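PDB 5HT9: Beta/gama crystallin family protein from Methanosarcina acetivorans C2A, which binds two calcium or magnesium ions through a compact beta/gamma-crystallin domain built from two Greek-key motifs, with a wider role that is not established. Local coordinates for residues A[2-7]-A[17-22]; A[34-39]-A[73-78]; A[46-51]-A[78-83]. All coordinates share one frame; numbering follows the deposited sequence.

Contact 1. Residues A[2-7]-A[17-22]; sequences AAEVIV and SFDATS
The carboxylates of Glu4 and Asp19 are nearly coplanar, their planes only 12° apart, and they meet OE1 to OD1. OE1 comes to 2.6 Å from Asp19 OD1, a separation at which one of the two acids probably holds a proton. The extended Glu4 chain makes this possible by carrying its carboxylate end across to the facing strand, where Asp19 CG stands opposite its own backbone N (chi1 180°). Ile6 adds an apolar flank, its CG1 lying 3.7 Å from Asp19 OD1, while its CG2 is packed tightly against Ser17 OG at 3.1 Å. The Phe18 ring swings away from residues 2-7, so that CB does the touching, 4.0 Å from Val7 CG2; the two side chains run alongside each other. Beside them, Val5 CG1 rests 4.1 Å from Ala20 CB, and Phe81 packs on all of Val5, Val7 and Ala20, which places this face in the domain core. Reciprocal backbone bonds join Val5 with Ala20 and Val7 with Phe18, the Val5 N to Ala20 O bond being 3.0 Å. Beyond the strand ends a water bridges Ala3 N and Thr21 O. Strand axes at 171° and these paired bonds define an antiparallel beta hairpin, the opening element of the first Greek key of the beta/gamma-crystallin fold.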
loop_
_atom_site.group_PDB
_atom_site.type_symbol
_atom_site.label_atom_id
_atom_site.label_comp_id
_atom_site.label_asym_id
_atom_site.label_seq_id
_atom_site.Cartn_x
_atom_site.Cartn_y
_atom_site.Cartn_z
ATOM N N ALA A 2 -16.399 4.309 -3.684
ATOM C CA ALA A 2 -15.176 5.101 -3.656
ATOM C C ALA A 2 -14.198 4.458 -2.700
ATOM O O ALA A 2 -14.550 4.093 -1.574
ATOM C CB ALA A 2 -15.447 6.546 -3.243
ATOM N N ALA A 3 -12.971 4.305 -3.163
ATOM C CA ALA A 3 -11.935 3.747 -2.331
ATOM C C ALA A 3 -10.721 4.633 -2.478
ATOM O O ALA A 3 -10.520 5.249 -3.528
ATOM C CB ALA A 3 -11.625 2.327 -2.729
ATOM N N GLU A 4 -9.918 4.696 -1.428
ATOM C CA GLU A 4 -8.734 5.535 -1.457
ATOM C C GLU A 4 -7.700 5.037 -0.472
ATOM O O GLU A 4 -8.020 4.735 0.681
ATOM C CB GLU A 4 -9.090 6.978 -1.129
ATOM C CG GLU A 4 -7.907 7.920 -1.243
ATOM C CD GLU A 4 -8.304 9.358 -0.984
ATOM O OE1 GLU A 4 -7.537 10.272 -1.363
ATOM O OE2 GLU A 4 -9.384 9.567 -0.395
ATOM N N VAL A 5 -6.463 4.969 -0.932
ATOM C CA VAL A 5 -5.352 4.565 -0.088
ATOM C C VAL A 5 -4.160 5.467 -0.423
ATOM O O VAL A 5 -3.942 5.834 -1.586
ATOM C CB VAL A 5 -4.989 3.069 -0.278
ATOM C CG1 VAL A 5 -4.559 2.777 -1.713
ATOM C CG2 VAL A 5 -3.915 2.640 0.710
ATOM N N ILE A 6 -3.432 5.871 0.610
ATOM C CA ILE A 6 -2.237 6.663 0.416
ATOM C C ILE A 6 -1.050 5.843 0.880
ATOM O O ILE A 6 -1.064 5.304 1.985
ATOM C CB ILE A 6 -2.306 7.989 1.177
ATOM C CG1 ILE A 6 -3.606 8.722 0.822
ATOM C CG2 ILE A 6 -1.106 8.837 0.820
ATOM C CD1 ILE A 6 -3.826 9.982 1.587
ATOM N N VAL A 7 -0.035 5.732 0.032
ATOM C CA VAL A 7 1.171 4.992 0.400
ATOM C C VAL A 7 2.358 5.945 0.482
ATOM O O VAL A 7 2.435 6.918 -0.266
ATOM C CB VAL A 7 1.481 3.855 -0.604
ATOM C CG1 VAL A 7 0.389 2.747 -0.531
ATOM C CG2 VAL A 7 1.599 4.403 -2.018
ATOM N N SER A 17 4.990 10.342 -1.449
ATOM C CA SER A 17 3.675 9.790 -1.155
ATOM C C SER A 17 2.870 9.656 -2.440
ATOM O O SER A 17 3.014 10.475 -3.346
ATOM C CB SER A 17 2.937 10.688 -0.157
ATOM O OG SER A 17 1.661 10.179 0.159
ATOM N N PHE A 18 2.028 8.630 -2.526
ATOM C CA PHE A 18 1.106 8.538 -3.647
ATOM C C PHE A 18 -0.311 8.293 -3.149
ATOM O O PHE A 18 -0.546 7.381 -2.357
ATOM C CB PHE A 18 1.525 7.433 -4.621
ATOM C CG PHE A 18 0.645 7.349 -5.837
ATOM C CD1 PHE A 18 0.600 8.399 -6.740
ATOM C CD2 PHE A 18 -0.152 6.237 -6.065
ATOM C CE1 PHE A 18 -0.217 8.341 -7.859
ATOM C CE2 PHE A 18 -0.975 6.173 -7.189
ATOM C CZ PHE A 18 -1.006 7.229 -8.080
ATOM N N ASP A 19 -1.242 9.112 -3.630
ATOM C CA ASP A 19 -2.653 9.074 -3.229
ATOM C C ASP A 19 -3.482 8.373 -4.311
ATOM O O ASP A 19 -3.806 8.973 -5.339
ATOM C CB ASP A 19 -3.139 10.518 -2.989
ATOM C CG ASP A 19 -4.588 10.609 -2.572
ATOM O OD1 ASP A 19 -5.245 9.569 -2.385
ATOM O OD2 ASP A 19 -5.059 11.754 -2.405
ATOM N N ALA A 20 -3.815 7.102 -4.085
ATOM C CA ALA A 20 -4.478 6.291 -5.110
ATOM C C ALA A 20 -5.980 6.133 -4.895
ATOM O O ALA A 20 -6.438 5.882 -3.780
ATOM C CB ALA A 20 -3.819 4.908 -5.189
ATOM N N THR A 21 -6.737 6.260 -5.982
ATOM C CA THR A 21 -8.178 6.044 -5.955
ATOM C C THR A 21 -8.564 5.003 -6.992
ATOM O O THR A 21 -9.727 4.912 -7.391
ATOM C CB THR A 21 -8.951 7.332 -6.235
ATOM O OG1 THR A 21 -8.441 7.923 -7.433
ATOM C CG2 THR A 21 -8.781 8.319 -5.082
ATOM N N SER A 22 -7.575 4.229 -7.428
ATOM C CA SER A 22 -7.775 3.192 -8.434
ATOM C C SER A 22 -6.721 2.105 -8.249
ATOM O O SER A 22 -5.721 2.321 -7.558
ATOM C CB SER A 22 -7.689 3.768 -9.848
ATOM O OG SER A 22 -6.436 4.397 -10.050
HETATM O O HOH W 1 -12.056 4.942 -5.871
#

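Contact 2. Residues A[34-39]-A[73-78]. With MG (magnesium ion), chain E; MG (magnesium ion), chain D.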
loop_
_atom_site.group_PDB
_atom_site.type_symbol
_atom_site.label_atom_id
_atom_site.label_comp_id
_atom_site.label_asym_id
_atom_site.label_seq_id
_atom_site.Cartn_x
_atom_site.Cartn_y
_atom_site.Cartn_z
ATOM N N LYS A 34 9.202 0.160 -2.017
ATOM C CA LYS A 34 9.617 1.281 -1.177
ATOM C C LYS A 34 8.547 1.697 -0.173
ATOM O O LYS A 34 8.759 2.621 0.608
ATOM C CB LYS A 34 9.984 2.492 -2.031
ATOM C CG LYS A 34 11.267 2.351 -2.818
ATOM C CD LYS A 34 11.540 3.632 -3.590
ATOM C CE LYS A 34 12.884 3.575 -4.307
ATOM N NZ LYS A 34 13.205 4.867 -4.985
ATOM N N ILE A 35 7.402 1.025 -0.183
ATOM C CA ILE A 35 6.304 1.451 0.675
ATOM C C ILE A 35 6.583 1.061 2.121
ATOM O O ILE A 35 6.835 -0.104 2.418
ATOM C CB ILE A 35 4.966 0.859 0.198
ATOM C CG1 ILE A 35 4.650 1.380 -1.208
ATOM C CG2 ILE A 35 3.843 1.223 1.166
ATOM C CD1 ILE A 35 3.465 0.689 -1.846
ATOM N N SER A 36 6.542 2.045 3.019
ATOM C CA SER A 36 6.912 1.813 4.401
ATOM C C SER A 36 5.813 2.192 5.375
ATOM O O SER A 36 5.843 1.778 6.524
ATOM C CB SER A 36 8.198 2.581 4.744
ATOM O OG SER A 36 9.307 2.003 4.074
ATOM N N SER A 37 4.867 3.014 4.926
ATOM C CA SER A 37 3.685 3.300 5.718
ATOM C C SER A 37 2.510 3.573 4.790
ATOM O O SER A 37 2.690 3.852 3.598
ATOM C CB SER A 37 3.920 4.474 6.679
ATOM O OG SER A 37 4.351 5.625 5.973
ATOM N N ILE A 38 1.309 3.442 5.344
ATOM C CA ILE A 38 0.075 3.448 4.564
ATOM C C ILE A 38 -1.065 4.103 5.323
ATOM O O ILE A 38 -1.253 3.829 6.501
ATOM C CB ILE A 38 -0.383 2.007 4.225
ATOM C CG1 ILE A 38 0.687 1.231 3.453
ATOM C CG2 ILE A 38 -1.707 2.020 3.470
ATOM C CD1 ILE A 38 0.316 -0.260 3.291
ATOM N N LYS A 39 -1.847 4.934 4.647
ATOM C CA LYS A 39 -3.133 5.374 5.187
ATOM C C LYS A 39 -4.241 4.865 4.290
ATOM O O LYS A 39 -4.393 5.344 3.173
ATOM C CB LYS A 39 -3.225 6.903 5.280
ATOM C CG LYS A 39 -2.247 7.563 6.228
ATOM C CD LYS A 39 -2.377 9.079 6.138
ATOM C CE LYS A 39 -1.294 9.772 6.949
ATOM N NZ LYS A 39 -1.408 11.245 6.811
ATOM N N ILE A 73 3.148 -6.589 7.575
ATOM C CA ILE A 73 3.628 -6.571 6.188
ATOM C C ILE A 73 5.116 -6.252 6.142
ATOM O O ILE A 73 5.553 -5.302 6.792
ATOM C CB ILE A 73 2.871 -5.522 5.344
ATOM C CG1 ILE A 73 1.360 -5.704 5.479
ATOM C CG2 ILE A 73 3.307 -5.569 3.884
ATOM C CD1 ILE A 73 0.549 -4.700 4.706
ATOM N N PRO A 74 5.904 -7.031 5.368
ATOM C CA PRO A 74 7.350 -6.771 5.241
ATOM C C PRO A 74 7.663 -5.381 4.682
ATOM O O PRO A 74 7.055 -4.974 3.695
ATOM C CB PRO A 74 7.823 -7.858 4.264
ATOM C CG PRO A 74 6.801 -8.936 4.363
ATOM C CD PRO A 74 5.493 -8.247 4.642
ATOM N N ASP A 75 8.592 -4.664 5.308
ATOM C CA ASP A 75 8.950 -3.328 4.855
ATOM C C ASP A 75 9.489 -3.395 3.428
ATOM O O ASP A 75 10.066 -4.403 3.035
ATOM C CB ASP A 75 9.995 -2.698 5.785
ATOM C CG ASP A 75 10.132 -1.193 5.584
ATOM O OD1 ASP A 75 9.206 -0.570 5.026
ATOM O OD2 ASP A 75 11.167 -0.632 5.994
ATOM N N ASN A 76 9.273 -2.332 2.659
ATOM C CA ASN A 76 9.835 -2.239 1.316
ATOM C C ASN A 76 9.580 -3.478 0.463
ATOM O O ASN A 76 10.493 -3.981 -0.195
ATOM C CB ASN A 76 11.336 -1.970 1.425
ATOM C CG ASN A 76 11.626 -0.664 2.124
ATOM O OD1 ASN A 76 10.871 0.299 1.980
ATOM N ND2 ASN A 76 12.707 -0.619 2.895
ATOM N N SER A 77 8.340 -3.968 0.487
ATOM C CA SER A 77 7.966 -5.182 -0.237
ATOM C C SER A 77 6.744 -5.005 -1.140
ATOM O O SER A 77 6.649 -5.622 -2.195
ATOM C CB SER A 77 7.687 -6.313 0.749
ATOM O OG SER A 77 8.889 -6.750 1.358
ATOM N N ILE A 78 5.792 -4.191 -0.707
ATOM C CA ILE A 78 4.575 -4.004 -1.485
ATOM C C ILE A 78 4.899 -3.476 -2.877
ATOM O O ILE A 78 5.605 -2.480 -3.027
ATOM C CB ILE A 78 3.601 -3.058 -0.781
ATOM C CG1 ILE A 78 3.191 -3.658 0.569
ATOM C CG2 ILE A 78 2.386 -2.811 -1.667
ATOM C CD1 ILE A 78 2.340 -2.751 1.415
HETATM MG MG MG E . 10.570 2.606 2.176
HETATM MG MG MG D . 7.790 -6.339 -3.816
HETATM O O HOH W 2 6.311 -2.829 1.916
HETATM O O HOH W 3 8.724 -7.652 -2.561
HETATM O O HOH W 4 8.896 -7.132 -5.490
#
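Ser36 and Asn76 meet at a magnesium ion, in a site of the beta/gamma-crystallin type where two separate loops share one metal. Residues 34-39 supply Lys34 O and Ser36 OG, the first 2.4 Å from the ion; Asn76 OD1 comes from the loop 73-78 at 2.3 Å, and Glu9 O adds a ligand from a third part of the chain. Asn76 turns its CG opposite its carbonyl carbon and beside its backbone N (chi1 -62°), which carries the amide oxygen to the ion. Ser36 can be followed outward from its CB, which rests 3.3 Å from Asp75 OD1. One atom further, OG has two roles: it is a ligand of the magnesium at 2.4 Å, and it donates a hydrogen bond of 2.7 Å to Asp75 OD1. That acceptor uses its syn lone pair, the one on the side of OD2. Asp75 is thus a second-shell residue that takes up the hydroxyl proton, which probably steadies the serine with its oxygen on the metal. With an alanine here, the Ser36 hydroxyl would probably lose its acceptor and be freer to turn away from the ion. Next to the site, on the interior side, the contact becomes apolar. Ile35 crosses Ile78 at about a right angle, with CD1 of Ile35 3.7 Å from CG2 of Ile78, whereas Ile38 and Ile78 meet tip to tip through their CD1 atoms. A weak bond from Asn76 N to Ile35 O ties the backbones. The same carbonyl also receives a bridging water, which donates to Ile35 O and Pro74 O and accepts from Ser77 N at 2.7 Å.

Contact 3. Residues A[46-51]-A[78-83]; sequences RFYEYI and ISSFRQ. With MG (magnesium ion), chain D.
Tyr48 carries CG opposite its carbonyl carbon (chi1 -54°), whereas Arg82 holds CG between its N and its carbonyl carbon (chi1 68°); together with a bend at chi3, these turns bring the guanidinium to the phenol oxygen. Arg82 NE donates to Tyr48 OH over 3.2 Å, with the oxygen in the guanidinium plane, and NH2 adds a weak bond to the same atom. The ring and guanidinium planes are inclined at 61°, and Tyr53 gives the arginine a cation-pi partner. On the other face of the antiparallel strands 46-48 and 80-83, joined by backbone bonds from Arg46 N to Arg82 O and Tyr48 N to Ser80 O, Phe47 CD2 presses against Phe81 CB at 3.4 Å, the two rings meeting obliquely, and Phe47 CB touches Ile78 CD1. Near the metal the strand is irregular: Ser79 N bonds to Tyr48 O at 2.8 Å, Ser80 N only weakly to the same carbonyl, which makes a classic beta bulge. At the bulge the two serines have different partners. Ser80 OG donates to Tyr50 O at 2.8 Å, while Ser79 OG binds magnesium at 2.1 Å and donates to Asn32 OD1. Glu49 contributes its carbonyl O at 2.0 Å, its carboxylate being salt-bridged to Arg56. Ser77 O, Asp33 OD1 and two waters bring the ligands to six. Five of the six are neutral oxygens, so the ion's charge is probably met at first hand by Asp33 alone.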
loop_
_atom_site.group_PDB
_atom_site.type_symbol
_atom_site.label_atom_id
_atom_site.label_comp_id
_atom_site.label_asym_id
_atom_site.label_seq_id
_atom_site.Cartn_x
_atom_site.Cartn_y
_atom_site.Cartn_z
ATOM N N ARG A 46 -6.068 -4.788 -0.998
ATOM C CA ARG A 46 -5.171 -5.935 -0.933
ATOM C C ARG A 46 -3.796 -5.517 -1.415
ATOM O O ARG A 46 -3.659 -4.943 -2.484
ATOM C CB ARG A 46 -5.714 -7.094 -1.779
ATOM C CG ARG A 46 -4.893 -8.374 -1.716
ATOM C CD ARG A 46 -5.729 -9.584 -2.169
ATOM N NE ARG A 46 -6.690 -10.000 -1.145
ATOM C CZ ARG A 46 -7.592 -10.967 -1.294
ATOM N NH1 ARG A 46 -7.679 -11.637 -2.436
ATOM N NH2 ARG A 46 -8.411 -11.269 -0.290
ATOM N N PHE A 47 -2.776 -5.793 -0.616
ATOM C CA PHE A 47 -1.417 -5.395 -0.958
ATOM C C PHE A 47 -0.573 -6.616 -1.238
ATOM O O PHE A 47 -0.530 -7.524 -0.416
ATOM C CB PHE A 47 -0.802 -4.570 0.177
ATOM C CG PHE A 47 -1.608 -3.352 0.524
ATOM C CD1 PHE A 47 -2.684 -3.445 1.393
ATOM C CD2 PHE A 47 -1.309 -2.125 -0.041
ATOM C CE1 PHE A 47 -3.450 -2.331 1.698
ATOM C CE2 PHE A 47 -2.067 -1.010 0.262
ATOM C CZ PHE A 47 -3.131 -1.109 1.130
ATOM N N TYR A 48 0.108 -6.621 -2.382
ATOM C CA TYR A 48 0.880 -7.789 -2.836
ATOM C C TYR A 48 2.378 -7.531 -2.857
ATOM O O TYR A 48 2.822 -6.410 -3.119
ATOM C CB TYR A 48 0.467 -8.211 -4.243
ATOM C CG TYR A 48 -0.989 -8.476 -4.470
ATOM C CD1 TYR A 48 -1.870 -7.436 -4.703
ATOM C CD2 TYR A 48 -1.479 -9.778 -4.513
ATOM C CE1 TYR A 48 -3.205 -7.672 -4.948
ATOM C CE2 TYR A 48 -2.824 -10.030 -4.760
ATOM C CZ TYR A 48 -3.675 -8.965 -4.980
ATOM O OH TYR A 48 -5.001 -9.182 -5.237
ATOM N N GLU A 49 3.168 -8.580 -2.635
ATOM C CA GLU A 49 4.614 -8.394 -2.618
ATOM C C GLU A 49 5.230 -8.209 -4.012
ATOM O O GLU A 49 6.313 -7.636 -4.135
ATOM C CB GLU A 49 5.297 -9.559 -1.895
ATOM C CG GLU A 49 5.096 -10.927 -2.529
ATOM C CD GLU A 49 5.823 -12.030 -1.766
ATOM O OE1 GLU A 49 6.851 -11.737 -1.112
ATOM O OE2 GLU A 49 5.361 -13.183 -1.823
ATOM N N TYR A 50 4.553 -8.666 -5.061
ATOM C CA TYR A 50 5.119 -8.546 -6.412
ATOM C C TYR A 50 4.196 -7.743 -7.315
ATOM O O TYR A 50 3.010 -7.607 -7.024
ATOM C CB TYR A 50 5.365 -9.921 -7.037
ATOM C CG TYR A 50 6.210 -10.843 -6.197
ATOM C CD1 TYR A 50 7.339 -10.378 -5.545
ATOM C CD2 TYR A 50 5.869 -12.177 -6.050
ATOM C CE1 TYR A 50 8.107 -11.215 -4.773
ATOM C CE2 TYR A 50 6.631 -13.019 -5.281
ATOM C CZ TYR A 50 7.747 -12.530 -4.647
ATOM O OH TYR A 50 8.509 -13.371 -3.876
ATOM N N ILE A 51 4.731 -7.210 -8.412
ATOM C CA ILE A 51 3.883 -6.436 -9.317
ATOM C C ILE A 51 2.821 -7.311 -9.953
ATOM O O ILE A 51 2.930 -8.540 -9.947
ATOM C CB ILE A 51 4.663 -5.769 -10.438
ATOM C CG1 ILE A 51 5.425 -6.820 -11.245
ATOM C CG2 ILE A 51 5.579 -4.686 -9.888
ATOM C CD1 ILE A 51 5.932 -6.279 -12.547
ATOM N N ILE A 78 5.792 -4.191 -0.707
ATOM C CA ILE A 78 4.575 -4.004 -1.485
ATOM C C ILE A 78 4.899 -3.476 -2.877
ATOM O O ILE A 78 5.605 -2.480 -3.027
ATOM C CB ILE A 78 3.601 -3.058 -0.781
ATOM C CG1 ILE A 78 3.191 -3.658 0.569
ATOM C CG2 ILE A 78 2.386 -2.811 -1.667
ATOM C CD1 ILE A 78 2.340 -2.751 1.415
ATOM N N SER A 79 4.404 -4.175 -3.892
ATOM C CA SER A 79 4.751 -3.878 -5.277
ATOM C C SER A 79 3.512 -3.674 -6.147
ATOM O O SER A 79 3.615 -3.217 -7.285
ATOM C CB SER A 79 5.625 -4.997 -5.862
ATOM O OG SER A 79 6.876 -5.068 -5.202
ATOM N N SER A 80 2.343 -4.041 -5.624
ATOM C CA SER A 80 1.081 -3.687 -6.262
ATOM C C SER A 80 -0.022 -3.717 -5.219
ATOM O O SER A 80 0.140 -4.310 -4.158
ATOM C CB SER A 80 0.750 -4.633 -7.427
ATOM O OG SER A 80 0.775 -5.984 -7.005
ATOM N N PHE A 81 -1.134 -3.053 -5.507
ATOM C CA PHE A 81 -2.282 -3.106 -4.608
ATOM C C PHE A 81 -3.559 -2.718 -5.336
ATOM O O PHE A 81 -3.520 -2.016 -6.334
ATOM C CB PHE A 81 -2.054 -2.212 -3.378
ATOM C CG PHE A 81 -1.654 -0.787 -3.698
ATOM C CD1 PHE A 81 -2.620 0.183 -3.921
ATOM C CD2 PHE A 81 -0.327 -0.416 -3.723
ATOM C CE1 PHE A 81 -2.260 1.508 -4.188
ATOM C CE2 PHE A 81 0.046 0.912 -3.995
ATOM C CZ PHE A 81 -0.925 1.866 -4.223
ATOM N N ARG A 82 -4.691 -3.215 -4.856
ATOM C CA ARG A 82 -5.958 -2.943 -5.516
ATOM C C ARG A 82 -7.112 -3.109 -4.554
ATOM O O ARG A 82 -6.972 -3.692 -3.494
ATOM C CB ARG A 82 -6.167 -3.871 -6.707
ATOM C CG ARG A 82 -6.364 -5.318 -6.327
ATOM C CD ARG A 82 -6.792 -6.061 -7.553
ATOM N NE ARG A 82 -6.333 -7.436 -7.558
ATOM C CZ ARG A 82 -6.446 -8.229 -8.611
ATOM N NH1 ARG A 82 -7.016 -7.762 -9.717
ATOM N NH2 ARG A 82 -6.007 -9.477 -8.549
ATOM N N GLN A 83 -8.261 -2.589 -4.944
ATOM C CA GLN A 83 -9.437 -2.643 -4.104
ATOM C C GLN A 83 -10.054 -4.026 -4.227
ATOM O O GLN A 83 -10.042 -4.613 -5.315
ATOM C CB GLN A 83 -10.424 -1.549 -4.519
ATOM C CG GLN A 83 -11.674 -1.484 -3.683
ATOM C CD GLN A 83 -12.643 -0.448 -4.214
ATOM O OE1 GLN A 83 -12.365 0.225 -5.216
ATOM N NE2 GLN A 83 -13.772 -0.294 -3.534
HETATM MG MG MG D . 7.790 -6.339 -3.816
HETATM O O HOH W 3 8.724 -7.652 -2.561
HETATM O O HOH W 4 8.896 -7.132 -5.490
#

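In the fold
Contacts 1 and 2 meet in one four-stranded sheet, where strands 4-8 and 37-42 are neighbours and Ile6 N probably bonds to Lys39 O; contact 3 pairs strands of the second sheet. The sheets pack face to face: Val5 of contact 1 touches Phe47 and Phe81 of contact 3, and Ile38 of contact 2 reaches Phe47. Contact 1 is the more exposed, on its acid-bearing face, and holds no metal, whereas most touching residues of contacts 2 and 3 are buried. These two share Ile78, and contact 2 lends a ligand to the site of contact 3, since Ser77 O binds the ion held by Glu49 and Ser79. Contact 1 closes before the others open, while 2 and 3 interleave.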